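Long-range contact in segregation and condensation protein B (Chlorobium tepidum TLS, PDB 1T6S), which takes part in chromosome partitioning during the cell cycle, probably as a partner of an SMC protein in a segregation and condensation complex: residues E13-L25 with R60-T72. Sequence-based numbering, arbitrary orientation.
Sequences EALIFSSEEPVNL and RIHAIAGGYRFLT. With NO3 (nitrate ion), chain D; NO3 (nitrate ion), chain L; NO3 (nitrate ion), chain H.
Ile16, on the last turns of helix 2-18, is driven between the side chains of the hairpin formed by strands 59-64 and 67-72. Its two branches divide the work: CG2, anti to the backbone N, meets Phe70 CD1 at 3.7 Å, while CD1 at the end of the other branch meets Ile61 CD1 and Tyr68 CB. A beta-branched chain suits this place because it fills both directions at once. Phe70 is clasped between Ile61 CG1 over one face and Phe17 over the other; the Phe17 ring turns its edge to that face in a T-shaped pair, centroids 5.7 Å apart and planes at 74°.

Farther out, a water accepts from Phe70 N and donates to Ile16 O, joining the strand to the helix end. Past that end the chain runs antiparallel to strand 67-72 for a single bridge, in which Val23 N donates to Tyr68 O (3.0 Å) and Tyr68 N to Val23 O (2.9 Å). Pro22, with no N-H to offer, packs its CG over one face of the Arg69 guanidinium, 3.1 Å from NH2, and Ile64 covers the opposite face. Bends at chi2 and chi3 (-61° and -62°) fold Arg69 back, and NE and NH2 both grip Gly67 O in the guanidinium plane. Were Arg69 replaced by an alanine, Gly67 O would probably keep just Ile64 N of these three donors, and Pro22 would lose the flat group it lies on. Gly67 itself must lack a side chain, since a CB would collide with Pro22 CB. At the polar edge, Asn24 sets its CB 3.3 Å from Gly66 O, while its OD1 caps Thr27 N at the start of helix 25-31. The arrangement, a helix and the following linker laid against a two-stranded wing, is that of a winged helix-turn-helix domain.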
loop_
_atom_site.group_PDB
_atom_site.type_symbol
_atom_site.label_atom_id
_atom_site.label_comp_id
_atom_site.label_asym_id
_atom_site.label_seq_id
_atom_site.Cartn_x
_atom_site.Cartn_y
_atom_site.Cartn_z
ATOM N N GLU A 13 8.393 -16.964 -27.831
ATOM C CA GLU A 13 7.008 -16.966 -27.379
ATOM C C GLU A 13 6.878 -17.459 -25.936
ATOM O O GLU A 13 6.228 -16.815 -25.087
ATOM C CB GLU A 13 6.149 -17.850 -28.278
ATOM C CG GLU A 13 4.742 -18.023 -27.737
ATOM C CD GLU A 13 3.863 -18.816 -28.682
ATOM O OE1 GLU A 13 3.241 -18.198 -29.584
ATOM O OE2 GLU A 13 3.813 -20.058 -28.531
ATOM N N ALA A 14 7.503 -18.600 -25.662
ATOM C CA ALA A 14 7.455 -19.198 -24.319
ATOM C C ALA A 14 8.037 -18.275 -23.246
ATOM O O ALA A 14 7.497 -18.184 -22.150
ATOM C CB ALA A 14 8.209 -20.527 -24.323
ATOM N N LEU A 15 9.138 -17.598 -23.563
ATOM C CA LEU A 15 9.762 -16.693 -22.596
ATOM C C LEU A 15 8.882 -15.458 -22.350
ATOM O O LEU A 15 8.577 -15.117 -21.202
ATOM C CB LEU A 15 11.168 -16.289 -23.081
ATOM C CG LEU A 15 12.251 -17.396 -23.057
ATOM C CD1 LEU A 15 13.488 -16.961 -23.828
ATOM C CD2 LEU A 15 12.644 -17.717 -21.592
ATOM N N ILE A 16 8.457 -14.802 -23.427
ATOM C CA ILE A 16 7.612 -13.621 -23.296
ATOM C C ILE A 16 6.292 -13.990 -22.617
ATOM O O ILE A 16 5.774 -13.253 -21.777
ATOM C CB ILE A 16 7.332 -12.981 -24.675
ATOM C CG1 ILE A 16 8.669 -12.569 -25.314
ATOM C CG2 ILE A 16 6.416 -11.749 -24.522
ATOM C CD1 ILE A 16 8.555 -12.033 -26.726
ATOM N N PHE A 17 5.752 -15.147 -22.967
ATOM C CA PHE A 17 4.511 -15.592 -22.362
ATOM C C PHE A 17 4.652 -15.905 -20.866
ATOM O O PHE A 17 3.779 -15.557 -20.082
ATOM C CB PHE A 17 4.013 -16.829 -23.082
ATOM C CG PHE A 17 2.685 -17.298 -22.603
ATOM C CD1 PHE A 17 1.525 -16.919 -23.265
ATOM C CD2 PHE A 17 2.591 -18.137 -21.497
ATOM C CE1 PHE A 17 0.282 -17.378 -22.834
ATOM C CE2 PHE A 17 1.358 -18.601 -21.053
ATOM C CZ PHE A 17 0.202 -18.220 -21.726
ATOM N N SER A 18 5.743 -16.561 -20.477
ATOM C CA SER A 18 5.987 -16.930 -19.083
ATOM C C SER A 18 6.366 -15.774 -18.164
ATOM O O SER A 18 6.162 -15.843 -16.949
ATOM C CB SER A 18 7.130 -17.951 -18.993
ATOM O OG SER A 18 6.821 -19.156 -19.656
ATOM N N SER A 19 6.954 -14.738 -18.755
ATOM C CA SER A 19 7.425 -13.567 -18.033
ATOM C C SER A 19 6.405 -12.942 -17.113
ATOM O O SER A 19 5.240 -12.770 -17.469
ATOM C CB SER A 19 7.920 -12.498 -19.016
ATOM O OG SER A 19 6.888 -12.115 -19.905
ATOM N N GLU A 20 6.856 -12.593 -15.916
ATOM C CA GLU A 20 5.967 -11.967 -14.962
ATOM C C GLU A 20 6.326 -10.489 -14.971
ATOM O O GLU A 20 5.870 -9.717 -14.131
ATOM C CB GLU A 20 6.148 -12.623 -13.585
ATOM C CG GLU A 20 6.203 -14.152 -13.699
ATOM C CD GLU A 20 5.988 -14.892 -12.380
ATOM O OE1 GLU A 20 6.555 -14.468 -11.352
ATOM O OE2 GLU A 20 5.263 -15.915 -12.386
ATOM N N GLU A 21 7.145 -10.116 -15.957
ATOM C CA GLU A 21 7.595 -8.734 -16.189
ATOM C C GLU A 21 8.006 -8.587 -17.658
ATOM O O GLU A 21 8.420 -9.557 -18.284
ATOM C CB GLU A 21 8.802 -8.398 -15.306
ATOM C CG GLU A 21 8.465 -8.178 -13.848
ATOM C CD GLU A 21 9.683 -7.841 -13.003
ATOM O OE1 GLU A 21 9.504 -7.465 -11.816
ATOM O OE2 GLU A 21 10.816 -7.956 -13.513
ATOM N N PRO A 22 7.884 -7.374 -18.232
ATOM C CA PRO A 22 8.277 -7.165 -19.635
ATOM C C PRO A 22 9.706 -7.691 -19.813
ATOM O O PRO A 22 10.564 -7.481 -18.946
ATOM C CB PRO A 22 8.198 -5.642 -19.795
ATOM C CG PRO A 22 7.053 -5.272 -18.882
ATOM C CD PRO A 22 7.358 -6.130 -17.637
ATOM N N VAL A 23 9.962 -8.378 -20.923
ATOM C CA VAL A 23 11.288 -8.952 -21.161
ATOM C C VAL A 23 11.999 -8.182 -22.255
ATOM O O VAL A 23 11.442 -7.979 -23.325
ATOM C CB VAL A 23 11.227 -10.420 -21.659
ATOM C CG1 VAL A 23 12.464 -11.171 -21.207
ATOM C CG2 VAL A 23 9.960 -11.078 -21.216
ATOM N N ASN A 24 13.245 -7.800 -22.005
ATOM C CA ASN A 24 13.999 -7.045 -22.984
ATOM C C ASN A 24 14.898 -7.875 -23.890
ATOM O O ASN A 24 15.064 -9.084 -23.712
ATOM C CB ASN A 24 14.843 -5.961 -22.286
ATOM C CG ASN A 24 15.765 -6.533 -21.219
ATOM O OD1 ASN A 24 16.322 -7.621 -21.376
ATOM N ND2 ASN A 24 15.946 -5.790 -20.141
ATOM N N LEU A 25 15.488 -7.191 -24.863
ATOM C CA LEU A 25 16.399 -7.804 -25.818
ATOM C C LEU A 25 17.586 -8.496 -25.129
ATOM O O LEU A 25 18.024 -9.564 -25.556
ATOM C CB LEU A 25 16.931 -6.723 -26.772
ATOM C CG LEU A 25 18.198 -7.081 -27.567
ATOM C CD1 LEU A 25 17.820 -7.845 -28.815
ATOM C CD2 LEU A 25 18.962 -5.806 -27.945
ATOM N N ARG A 60 -1.810 -10.219 -28.121
ATOM C CA ARG A 60 -0.709 -9.781 -28.988
ATOM C C ARG A 60 0.479 -9.370 -28.153
ATOM O O ARG A 60 0.321 -8.950 -27.006
ATOM C CB ARG A 60 -1.105 -8.555 -29.831
ATOM C CG ARG A 60 -2.242 -8.759 -30.819
ATOM C CD ARG A 60 -1.849 -9.626 -32.006
ATOM N NE ARG A 60 -2.929 -9.705 -32.992
ATOM C CZ ARG A 60 -4.015 -10.462 -32.866
ATOM N NH1 ARG A 60 -4.171 -11.229 -31.790
ATOM N NH2 ARG A 60 -4.963 -10.431 -33.802
ATOM N N ILE A 61 1.668 -9.486 -28.737
ATOM C CA ILE A 61 2.884 -9.057 -28.062
ATOM C C ILE A 61 3.114 -7.571 -28.404
ATOM O O ILE A 61 3.072 -7.165 -29.570
ATOM C CB ILE A 61 4.126 -9.888 -28.503
ATOM C CG1 ILE A 61 3.984 -11.339 -28.007
ATOM C CG2 ILE A 61 5.391 -9.259 -27.938
ATOM C CD1 ILE A 61 4.958 -12.322 -28.643
ATOM N N HIS A 62 3.346 -6.775 -27.364
ATOM C CA HIS A 62 3.585 -5.342 -27.476
ATOM C C HIS A 62 4.960 -4.929 -26.938
ATOM O O HIS A 62 5.411 -5.391 -25.876
ATOM C CB HIS A 62 2.517 -4.568 -26.695
ATOM C CG HIS A 62 1.132 -4.719 -27.240
ATOM N ND1 HIS A 62 0.542 -3.766 -28.041
ATOM C CD2 HIS A 62 0.215 -5.703 -27.090
ATOM C CE1 HIS A 62 -0.680 -4.155 -28.356
ATOM N NE2 HIS A 62 -0.902 -5.326 -27.791
ATOM N N ALA A 63 5.611 -4.036 -27.673
ATOM C CA ALA A 63 6.911 -3.512 -27.291
ATOM C C ALA A 63 6.649 -2.235 -26.508
ATOM O O ALA A 63 6.328 -1.198 -27.096
ATOM C CB ALA A 63 7.733 -3.193 -28.538
ATOM N N ILE A 64 6.760 -2.307 -25.186
ATOM C CA ILE A 64 6.535 -1.124 -24.355
ATOM C C ILE A 64 7.830 -0.745 -23.644
ATOM O O ILE A 64 8.330 -1.506 -22.821
ATOM C CB ILE A 64 5.437 -1.359 -23.276
ATOM C CG1 ILE A 64 4.170 -1.952 -23.906
ATOM C CG2 ILE A 64 5.082 -0.043 -22.614
ATOM C CD1 ILE A 64 3.626 -1.158 -25.076
ATOM N N ALA A 65 8.379 0.423 -23.980
ATOM C CA ALA A 65 9.616 0.913 -23.358
ATOM C C ALA A 65 10.758 -0.104 -23.316
ATOM O O ALA A 65 11.405 -0.280 -22.276
ATOM C CB ALA A 65 9.316 1.392 -21.938
ATOM N N GLY A 66 11.006 -0.773 -24.436
ATOM C CA GLY A 66 12.086 -1.742 -24.474
ATOM C C GLY A 66 11.794 -3.089 -23.837
ATOM O O GLY A 66 12.688 -3.933 -23.763
ATOM N N GLY A 67 10.564 -3.293 -23.365
ATOM C CA GLY A 67 10.187 -4.563 -22.768
ATOM C C GLY A 67 8.987 -5.154 -23.497
ATOM O O GLY A 67 7.980 -4.468 -23.685
ATOM N N TYR A 68 9.083 -6.410 -23.930
ATOM C CA TYR A 68 7.959 -7.038 -24.625
ATOM C C TYR A 68 7.050 -7.782 -23.658
ATOM O O TYR A 68 7.525 -8.425 -22.726
ATOM C CB TYR A 68 8.437 -8.032 -25.694
ATOM C CG TYR A 68 9.166 -7.420 -26.870
ATOM C CD1 TYR A 68 10.553 -7.235 -26.844
ATOM C CD2 TYR A 68 8.467 -7.027 -28.014
ATOM C CE1 TYR A 68 11.226 -6.669 -27.942
ATOM C CE2 TYR A 68 9.127 -6.459 -29.108
ATOM C CZ TYR A 68 10.499 -6.283 -29.066
ATOM O OH TYR A 68 11.136 -5.706 -30.148
ATOM N N ARG A 69 5.741 -7.689 -23.874
ATOM C CA ARG A 69 4.783 -8.422 -23.037
ATOM C C ARG A 69 3.496 -8.656 -23.817
ATOM O O ARG A 69 3.189 -7.926 -24.757
ATOM C CB ARG A 69 4.461 -7.663 -21.738
ATOM C CG ARG A 69 3.435 -6.524 -21.869
ATOM C CD ARG A 69 3.874 -5.414 -22.822
ATOM N NE ARG A 69 5.105 -4.694 -22.451
ATOM C CZ ARG A 69 5.278 -3.952 -21.354
ATOM N NH1 ARG A 69 4.311 -3.817 -20.458
ATOM N NH2 ARG A 69 6.408 -3.276 -21.181
ATOM N N PHE A 70 2.760 -9.689 -23.429
ATOM C CA PHE A 70 1.482 -10.007 -24.046
ATOM C C PHE A 70 0.420 -9.113 -23.442
ATOM O O PHE A 70 0.503 -8.748 -22.268
ATOM C CB PHE A 70 1.087 -11.456 -23.756
ATOM C CG PHE A 70 1.656 -12.450 -24.724
ATOM C CD1 PHE A 70 2.896 -13.034 -24.494
ATOM C CD2 PHE A 70 0.954 -12.787 -25.886
ATOM C CE1 PHE A 70 3.440 -13.944 -25.406
ATOM C CE2 PHE A 70 1.486 -13.697 -26.807
ATOM C CZ PHE A 70 2.731 -14.275 -26.566
ATOM N N LEU A 71 -0.573 -8.764 -24.247
ATOM C CA LEU A 71 -1.711 -7.956 -23.801
ATOM C C LEU A 71 -2.926 -8.485 -24.564
ATOM O O LEU A 71 -2.794 -8.888 -25.721
ATOM C CB LEU A 71 -1.488 -6.476 -24.134
ATOM C CG LEU A 71 -1.402 -5.461 -22.990
ATOM C CD1 LEU A 71 -0.463 -5.928 -21.895
ATOM C CD2 LEU A 71 -0.926 -4.130 -23.568
ATOM N N THR A 72 -4.097 -8.518 -23.929
ATOM C CA THR A 72 -5.289 -8.997 -24.634
ATOM C C THR A 72 -5.815 -7.869 -25.524
ATOM O O THR A 72 -5.597 -6.691 -25.241
ATOM C CB THR A 72 -6.436 -9.480 -23.677
ATOM O OG1 THR A 72 -6.650 -8.523 -22.637
ATOM C CG2 THR A 72 -6.081 -10.842 -23.054
HETATM N N NO3 D . 10.267 -12.041 -15.632
HETATM O O1 NO3 D . 11.338 -11.754 -15.055
HETATM O O2 NO3 D . 10.132 -11.649 -16.766
HETATM O O3 NO3 D . 9.445 -12.694 -15.006
HETATM N N NO3 L . 2.712 -1.270 -28.450
HETATM O O1 NO3 L . 1.765 -1.190 -27.656
HETATM O O2 NO3 L . 3.425 -0.326 -28.543
HETATM O O3 NO3 L . 2.837 -2.304 -29.071
HETATM N N NO3 H . 5.284 -4.647 -31.185
HETATM O O1 NO3 H . 5.094 -4.503 -32.402
HETATM O O2 NO3 H . 4.898 -3.764 -30.469
HETATM O O3 NO3 H . 5.839 -5.657 -30.828
HETATM O O HOH W 1 3.989 -11.061 -21.228
HETATM O O HOH W 2 14.425 -4.602 -25.501
#